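PDB 3GRF: ornithine carbamoyltransferase from Giardia intestinalis, which probably catalyses carbamoyl transfer from carbamoyl phosphate to ornithine or the reverse reaction, as part of the arginine degradation pathway. Local coordinates for residues K45-F50 with I103-L108; V96-V101 with A121-I126. One frame throughout, in Å; residues are numbered along the deposited sequence.

Interaction 1: K45-F50 with I103-L108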
ATOM      1  N   LYS A  45       1.923  11.242 -10.073  1.00 24.37           N
ATOM      2  CA  LYS A  45       1.500  12.144  -9.003  1.00 30.30           C
ATOM      3  C   LYS A  45       0.973  11.262  -7.926  1.00 23.59           C
ATOM      4  O   LYS A  45       0.477  10.174  -8.242  1.00 26.95           O
ATOM      5  CB  LYS A  45       0.436  13.133  -9.490  1.00 30.84           C
ATOM      6  CG  LYS A  45       1.050  14.256 -10.362  1.00 38.54           C
ATOM      7  CD  LYS A  45      -0.028  15.040 -11.092  1.00 49.26           C
ATOM      8  CE  LYS A  45       0.588  16.097 -12.015  1.00 48.37           C
ATOM      9  NZ  LYS A  45       0.864  17.354 -11.265  1.00 52.44           N
ATOM     10  N   THR A  46       1.096  11.638  -6.643  1.00 27.26           N
ATOM     11  CA  THR A  46       0.608  10.758  -5.552  1.00 25.63           C
ATOM     12  C   THR A  46      -0.320  11.465  -4.600  1.00 22.73           C
ATOM     13  O   THR A  46      -0.211  12.669  -4.361  1.00 22.63           O
ATOM     14  CB  THR A  46       1.757  10.057  -4.750  1.00 38.39           C
ATOM     15  OG1 THR A  46       1.846  10.650  -3.441  1.00 28.21           O
ATOM     16  CG2 THR A  46       3.070  10.214  -5.494  1.00 20.39           C
ATOM     17  N   LEU A  47      -1.247  10.680  -4.076  1.00 26.94           N
ATOM     18  CA  LEU A  47      -2.131  11.144  -3.063  1.00 19.84           C
ATOM     19  C   LEU A  47      -1.724  10.495  -1.740  1.00 29.49           C
ATOM     20  O   LEU A  47      -1.447   9.305  -1.666  1.00 23.16           O
ATOM     21  CB  LEU A  47      -3.585  10.808  -3.444  1.00 25.24           C
ATOM     22  CG  LEU A  47      -4.540  10.461  -2.293  1.00 23.99           C
ATOM     23  CD1 LEU A  47      -4.910  11.747  -1.589  1.00 26.48           C
ATOM     24  CD2 LEU A  47      -5.811   9.672  -2.706  1.00 19.22           C
ATOM     25  N   LEU A  48      -1.686  11.293  -0.692  1.00 29.22           N
ATOM     26  CA  LEU A  48      -1.379  10.752   0.580  1.00 24.03           C
ATOM     27  C   LEU A  48      -2.697  10.592   1.298  1.00 28.45           C
ATOM     28  O   LEU A  48      -3.393  11.562   1.513  1.00 32.09           O
ATOM     29  CB  LEU A  48      -0.529  11.745   1.336  1.00 28.60           C
ATOM     30  CG  LEU A  48      -0.155  11.347   2.755  1.00 15.59           C
ATOM     31  CD1 LEU A  48       0.292   9.845   2.889  1.00 16.82           C
ATOM     32  CD2 LEU A  48       0.937  12.277   3.179  1.00 28.00           C
ATOM     33  N   ALA A  49      -3.033   9.372   1.720  1.00 30.09           N
ATOM     34  CA  ALA A  49      -4.379   9.116   2.242  1.00 19.39           C
ATOM     35  C   ALA A  49      -4.358   8.543   3.646  1.00 27.19           C
ATOM     36  O   ALA A  49      -4.145   7.349   3.799  1.00 31.52           O
ATOM     37  CB  ALA A  49      -5.096   8.138   1.308  1.00 23.20           C
ATOM     38  N   PHE A  50      -4.597   9.398   4.647  1.00 31.77           N
ATOM     39  CA  PHE A  50      -4.624   9.023   6.075  1.00 31.23           C
ATOM     40  C   PHE A  50      -5.955   8.422   6.440  1.00 25.07           C
ATOM     41  O   PHE A  50      -6.997   8.867   5.984  1.00 33.59           O
ATOM     42  CB  PHE A  50      -4.372  10.259   6.959  1.00 23.07           C
ATOM     43  CG  PHE A  50      -2.995  10.887   6.778  1.00 31.03           C
ATOM     44  CD1 PHE A  50      -2.827  11.998   5.988  1.00 30.28           C
ATOM     45  CD2 PHE A  50      -1.869  10.345   7.380  1.00 30.35           C
ATOM     46  CE1 PHE A  50      -1.547  12.590   5.828  1.00 36.02           C
ATOM     47  CE2 PHE A  50      -0.583  10.945   7.222  1.00 23.75           C
ATOM     48  CZ  PHE A  50      -0.445  12.065   6.439  1.00 28.52           C
ATOM     49  N   ILE A 103      -1.363  15.794  -3.298  1.00 29.39           N
ATOM     50  CA  ILE A 103      -2.713  15.940  -2.760  1.00 26.14           C
ATOM     51  C   ILE A 103      -2.859  15.028  -1.581  1.00 24.42           C
ATOM     52  O   ILE A 103      -2.089  14.086  -1.458  1.00 23.08           O
ATOM     53  CB  ILE A 103      -3.828  15.630  -3.817  1.00 23.21           C
ATOM     54  CG1 ILE A 103      -5.217  15.867  -3.243  1.00 23.45           C
ATOM     55  CG2 ILE A 103      -3.735  14.226  -4.421  1.00 25.14           C
ATOM     56  CD1 ILE A 103      -6.229  16.077  -4.292  1.00 26.00           C
ATOM     57  N   CYS A 104      -3.832  15.313  -0.709  1.00 24.25           N
ATOM     58  CA  CYS A 104      -3.988  14.577   0.559  1.00 27.05           C
ATOM     59  C   CYS A 104      -5.471  14.414   0.880  1.00 29.97           C
ATOM     60  O   CYS A 104      -6.244  15.343   0.744  1.00 30.07           O
ATOM     61  CB  CYS A 104      -3.282  15.329   1.699  1.00 28.24           C
ATOM     62  SG  CYS A 104      -3.619  14.739   3.412  1.00 28.31           S
ATOM     63  N   THR A 105      -5.870  13.228   1.315  1.00 30.16           N
ATOM     64  CA  THR A 105      -7.206  13.047   1.869  1.00 31.32           C
ATOM     65  C   THR A 105      -6.932  12.506   3.262  1.00 30.85           C
ATOM     66  O   THR A 105      -5.892  11.891   3.480  1.00 26.90           O
ATOM     67  CB  THR A 105      -8.013  11.952   1.115  1.00 31.03           C
ATOM     68  OG1 THR A 105      -7.236  10.769   1.122  1.00 28.32           O
ATOM     69  CG2 THR A 105      -8.330  12.327  -0.343  1.00 25.20           C
ATOM     70  N   ALA A 106      -7.840  12.736   4.204  1.00 29.42           N
ATOM     71  CA  ALA A 106      -7.647  12.236   5.563  1.00 34.00           C
ATOM     72  C   ALA A 106      -8.998  11.954   6.152  1.00 37.00           C
ATOM     73  O   ALA A 106      -9.959  12.695   5.932  1.00 38.80           O
ATOM     74  CB  ALA A 106      -6.905  13.249   6.427  1.00 27.99           C
ATOM     75  N   ARG A 107      -9.074  10.854   6.873  1.00 31.11           N
ATOM     76  CA  ARG A 107     -10.270  10.406   7.550  1.00 31.25           C
ATOM     77  C   ARG A 107      -9.938  10.467   9.013  1.00 38.90           C
ATOM     78  O   ARG A 107      -9.388   9.499   9.544  1.00 31.12           O
ATOM     79  CB  ARG A 107     -10.658   8.999   7.099  1.00 36.19           C
ATOM     80  CG  ARG A 107     -12.143   8.661   7.242  1.00 54.52           C
ATOM     81  CD  ARG A 107     -12.486   8.347   8.696  1.00 60.05           C
ATOM     82  NE  ARG A 107     -13.751   7.609   8.856  1.00 66.25           N
ATOM     83  CZ  ARG A 107     -14.185   6.643   8.038  1.00 68.60           C
ATOM     84  NH1 ARG A 107     -13.466   6.280   6.981  1.00 69.00           N
ATOM     85  NH2 ARG A 107     -15.352   6.056   8.281  1.00 56.86           N
ATOM     86  N   LEU A 108     -10.249  11.574   9.687  1.00 41.68           N
ATOM     87  CA  LEU A 108      -9.847  11.760  11.082  1.00 47.12           C
ATOM     88  C   LEU A 108     -11.091  11.954  11.953  1.00 51.31           C
ATOM     89  O   LEU A 108     -12.143  12.391  11.465  1.00 47.16           O
ATOM     90  CB  LEU A 108      -8.845  12.934  11.203  1.00 45.62           C
ATOM     91  CG  LEU A 108      -7.640  12.929  10.235  1.00 40.13           C
ATOM     92  CD1 LEU A 108      -6.999  14.304  10.027  1.00 39.50           C
ATOM     93  CD2 LEU A 108      -6.584  11.887  10.616  1.00 37.44           C
TER
HETATM   94  O   HOH W   1      -7.982   9.334   3.193  1.00 28.17           O
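F50 O is gripped by two donors: the backbone N of R107, at 3.0 Å and from above the carbonyl plane, and a water that also bonds T105 OG1. The R107 N to F50 O bond is the last of a ladder between neighbouring parallel strands, 46-50 and 103-107, at the centre of the four-stranded sheet of the carbamoyl-phosphate-binding domain. The ladder's straightest bond runs from L48 N to I103 O (2.9 Å, 165°); T105 N then donates to L48 O and F50 N to T105 O, whereas the I103 N to T46 O bond at the start is weak.

L47, A49, I103 and T105 share one face of the sheet. There I103 CG2, placed between its own backbone N and carbonyl carbon, packs on L47 CB at 3.6 Å, while L47 CD1 reaches forward to T105 CG2. T105 OG1 sits 3.4 Å from A49 CB. Helices 56-69 and 303-322 pack on this face.

L48, C104, F50 and A106 lie on the other, near M117 of helix 111-120 and V60 and L56 of a second subunit. L48 CD1 lies over one face of the F50 ring, towards its rim, and C104 SG meets that ring in plane at its edge, 3.8 Å from F50 CE1.

Interaction 2: V96-V101 with A121-I126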
ATOM      1  N   VAL A  96       5.688  19.114   5.863  1.00 28.85           N
ATOM      2  CA  VAL A  96       6.600  18.166   5.250  1.00 30.64           C
ATOM      3  C   VAL A  96       5.939  17.378   4.116  1.00 30.37           C
ATOM      4  O   VAL A  96       6.577  17.153   3.103  1.00 27.90           O
ATOM      5  CB  VAL A  96       7.185  17.244   6.322  1.00 28.63           C
ATOM      6  CG1 VAL A  96       7.786  16.007   5.710  1.00 29.85           C
ATOM      7  CG2 VAL A  96       8.195  18.047   7.212  1.00 28.18           C
ATOM      8  N   PHE A  97       4.683  16.936   4.275  1.00 29.80           N
ATOM      9  CA  PHE A  97       4.064  16.173   3.167  1.00 34.82           C
ATOM     10  C   PHE A  97       3.709  17.029   1.955  1.00 33.49           C
ATOM     11  O   PHE A  97       3.680  16.526   0.850  1.00 32.86           O
ATOM     12  CB  PHE A  97       2.960  15.142   3.572  1.00 26.91           C
ATOM     13  CG  PHE A  97       1.666  15.724   4.190  1.00 30.90           C
ATOM     14  CD1 PHE A  97       1.299  15.366   5.506  1.00 35.33           C
ATOM     15  CD2 PHE A  97       0.796  16.532   3.458  1.00 32.87           C
ATOM     16  CE1 PHE A  97       0.093  15.826   6.077  1.00 33.63           C
ATOM     17  CE2 PHE A  97      -0.408  17.010   4.010  1.00 29.73           C
ATOM     18  CZ  PHE A  97      -0.760  16.655   5.315  1.00 32.69           C
ATOM     19  N   SER A  98       3.506  18.332   2.188  1.00 29.82           N
ATOM     20  CA  SER A  98       3.175  19.301   1.148  1.00 23.80           C
ATOM     21  C   SER A  98       4.357  19.624   0.252  1.00 24.89           C
ATOM     22  O   SER A  98       4.185  20.255  -0.774  1.00 27.48           O
ATOM     23  CB  SER A  98       2.654  20.605   1.734  1.00 26.12           C
ATOM     24  OG  SER A  98       1.673  20.380   2.714  1.00 28.91           O
ATOM     25  N   ARG A  99       5.543  19.187   0.624  1.00 26.76           N
ATOM     26  CA  ARG A  99       6.700  19.336  -0.258  1.00 29.19           C
ATOM     27  C   ARG A  99       7.080  18.000  -0.894  1.00 27.54           C
ATOM     28  O   ARG A  99       8.172  17.879  -1.445  1.00 28.08           O
ATOM     29  CB  ARG A  99       7.858  19.837   0.572  1.00 34.84           C
ATOM     30  CG  ARG A  99       7.746  21.258   1.014  1.00 24.63           C
ATOM     31  CD  ARG A  99       8.805  21.477   2.082  1.00 36.12           C
ATOM     32  NE  ARG A  99       9.018  22.887   2.466  1.00 32.12           N
ATOM     33  CZ  ARG A  99       8.147  23.614   3.167  1.00 26.73           C
ATOM     34  NH1 ARG A  99       6.991  23.093   3.566  1.00 32.82           N
ATOM     35  NH2 ARG A  99       8.442  24.853   3.490  1.00 31.92           N
ATOM     36  N   MET A 100       6.221  16.975  -0.739  1.00 26.07           N
ATOM     37  CA  MET A 100       6.457  15.631  -1.331  1.00 31.14           C
ATOM     38  C   MET A 100       5.294  15.172  -2.200  1.00 36.46           C
ATOM     39  O   MET A 100       5.503  14.866  -3.381  1.00 24.48           O
ATOM     40  CB  MET A 100       6.786  14.558  -0.276  1.00 30.21           C
ATOM     41  CG  MET A 100       8.213  14.656   0.355  1.00 28.29           C
ATOM     42  SD  MET A 100       8.451  13.380   1.604  1.00 33.16           S
ATOM     43  CE  MET A 100       9.802  14.019   2.547  1.00 33.10           C
ATOM     44  N   VAL A 101       4.076  15.151  -1.612  1.00 28.88           N
ATOM     45  CA  VAL A 101       2.874  14.665  -2.293  1.00 25.44           C
ATOM     46  C   VAL A 101       2.156  15.821  -3.004  1.00 30.33           C
ATOM     47  O   VAL A 101       2.486  17.003  -2.803  1.00 28.40           O
ATOM     48  CB  VAL A 101       1.964  13.861  -1.336  1.00 24.60           C
ATOM     49  CG1 VAL A 101       2.791  12.726  -0.714  1.00 25.62           C
ATOM     50  CG2 VAL A 101       1.369  14.790  -0.231  1.00 21.40           C
ATOM     51  N   ALA A 121      -1.144  22.804   5.698  1.00 25.83           N
ATOM     52  CA  ALA A 121      -0.891  22.106   4.459  1.00 32.31           C
ATOM     53  C   ALA A 121      -0.889  23.091   3.303  1.00 35.18           C
ATOM     54  O   ALA A 121      -1.637  24.059   3.272  1.00 42.94           O
ATOM     55  CB  ALA A 121      -1.915  21.017   4.254  1.00 17.14           C
ATOM     56  N   SER A 122       0.003  22.845   2.364  1.00 36.30           N
ATOM     57  CA  SER A 122       0.173  23.661   1.175  1.00 26.28           C
ATOM     58  C   SER A 122      -0.124  22.864  -0.127  1.00 33.86           C
ATOM     59  O   SER A 122       0.161  23.341  -1.220  1.00 29.56           O
ATOM     60  CB  SER A 122       1.604  24.188   1.149  1.00 31.73           C
ATOM     61  OG  SER A 122       1.791  25.082   0.056  1.00 52.17           O
ATOM     62  N   VAL A 123      -0.690  21.663  -0.007  1.00 27.76           N
ATOM     63  CA  VAL A 123      -1.304  20.924  -1.128  1.00 29.44           C
ATOM     64  C   VAL A 123      -2.786  20.807  -0.769  1.00 31.66           C
ATOM     65  O   VAL A 123      -3.140  20.933   0.385  1.00 27.69           O
ATOM     66  CB  VAL A 123      -0.653  19.501  -1.333  1.00 25.61           C
ATOM     67  CG1 VAL A 123       0.803  19.613  -1.769  1.00 18.82           C
ATOM     68  CG2 VAL A 123      -0.733  18.666  -0.062  1.00 28.73           C
ATOM     69  N   PRO A 124      -3.676  20.608  -1.754  1.00 33.37           N
ATOM     70  CA  PRO A 124      -5.088  20.405  -1.346  1.00 32.43           C
ATOM     71  C   PRO A 124      -5.380  19.274  -0.317  1.00 26.42           C
ATOM     72  O   PRO A 124      -4.950  18.142  -0.496  1.00 32.55           O
ATOM     73  CB  PRO A 124      -5.807  20.111  -2.668  1.00 33.39           C
ATOM     74  CG  PRO A 124      -4.915  20.588  -3.742  1.00 33.31           C
ATOM     75  CD  PRO A 124      -3.493  20.631  -3.216  1.00 32.31           C
ATOM     76  N   CYS A 125      -6.133  19.565   0.735  1.00 29.91           N
ATOM     77  CA  CYS A 125      -6.594  18.497   1.655  1.00 28.64           C
ATOM     78  C   CYS A 125      -8.146  18.320   1.613  1.00 28.96           C
ATOM     79  O   CYS A 125      -8.933  19.276   1.518  1.00 31.64           O
ATOM     80  CB  CYS A 125      -6.116  18.684   3.108  1.00 37.26           C
ATOM     81  SG  CYS A 125      -4.365  18.977   3.356  1.00 32.31           S
ATOM     82  N   ILE A 126      -8.549  17.066   1.633  1.00 25.08           N
ATOM     83  CA  ILE A 126      -9.917  16.671   1.378  1.00 21.13           C
ATOM     84  C   ILE A 126     -10.311  15.857   2.591  1.00 23.97           C
ATOM     85  O   ILE A 126      -9.572  14.996   2.995  1.00 24.06           O
ATOM     86  CB  ILE A 126     -10.039  15.835   0.101  1.00 29.53           C
ATOM     87  CG1 ILE A 126      -9.729  16.712  -1.119  1.00 31.32           C
ATOM     88  CG2 ILE A 126     -11.458  15.252  -0.016  1.00 30.95           C
ATOM     89  CD1 ILE A 126      -9.218  15.928  -2.319  1.00 38.90           C
TER
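S98 lays its side chain against the backbone turn at A121-S122, its CB 3.8 Å from S122 CB and its OG close to A121 CA. OG stands anti to the carbonyl carbon (chi1 -47°), and from there it accepts an almost straight hydrogen bond from S122 N, 3.0 Å long at 176°. The same hydroxyl is bonded to A94 O, one turn earlier, so it links the backbone of helix 90-97 to the start of the loop following helix 111-120.

V123 packs beside this polar link. Its CG1 branch points at backbone oxygens, 3.3 Å from V101 O and 3.6 Å from S98 O; its CG2 branch turns to S98 OG and, more loosely, to V101 CG2. F97 turns the edge of its ring to the same loop: CD2 meets V123 CG2 and CE2 approaches C125 SG at 4.5 Å, both near the ring plane, while A121 CB lies obliquely to it. F97 O accepts from both M100 N and V101 N, so one carbonyl grips the backbone three and four residues on.

The packing joins the connection from helix 90-97 into strand 103-107 to the one from helix 111-120 into strand 125-127, at the N-terminal ends of two neighbouring parallel strands that helix 111-120 links as a beta-alpha-beta unit of the alpha/beta domain.

Interactions 1 and 2 have centres 9 Å apart and share one sheet. Strand 103-107 pairs with 46-50 on one side and with 125-127 on the other, where C104 N lies 3.0 Å from P124 O and C104 O 3.0 Å from I126 N, both probable hydrogen bonds. Side-chain packing joins the two contacts too: L48 CD2 meets F97 CB at 3.5 Å, T46 OG1 lies 3.6 Å from V101 CG1, and the rings of F50 and F97 meet with their planes about 50° apart. V60 of a second subunit packs on both L48 and V101. The bound nickel ion is about 9 Å from the side chain of T46 and about 12 Å from that of V101.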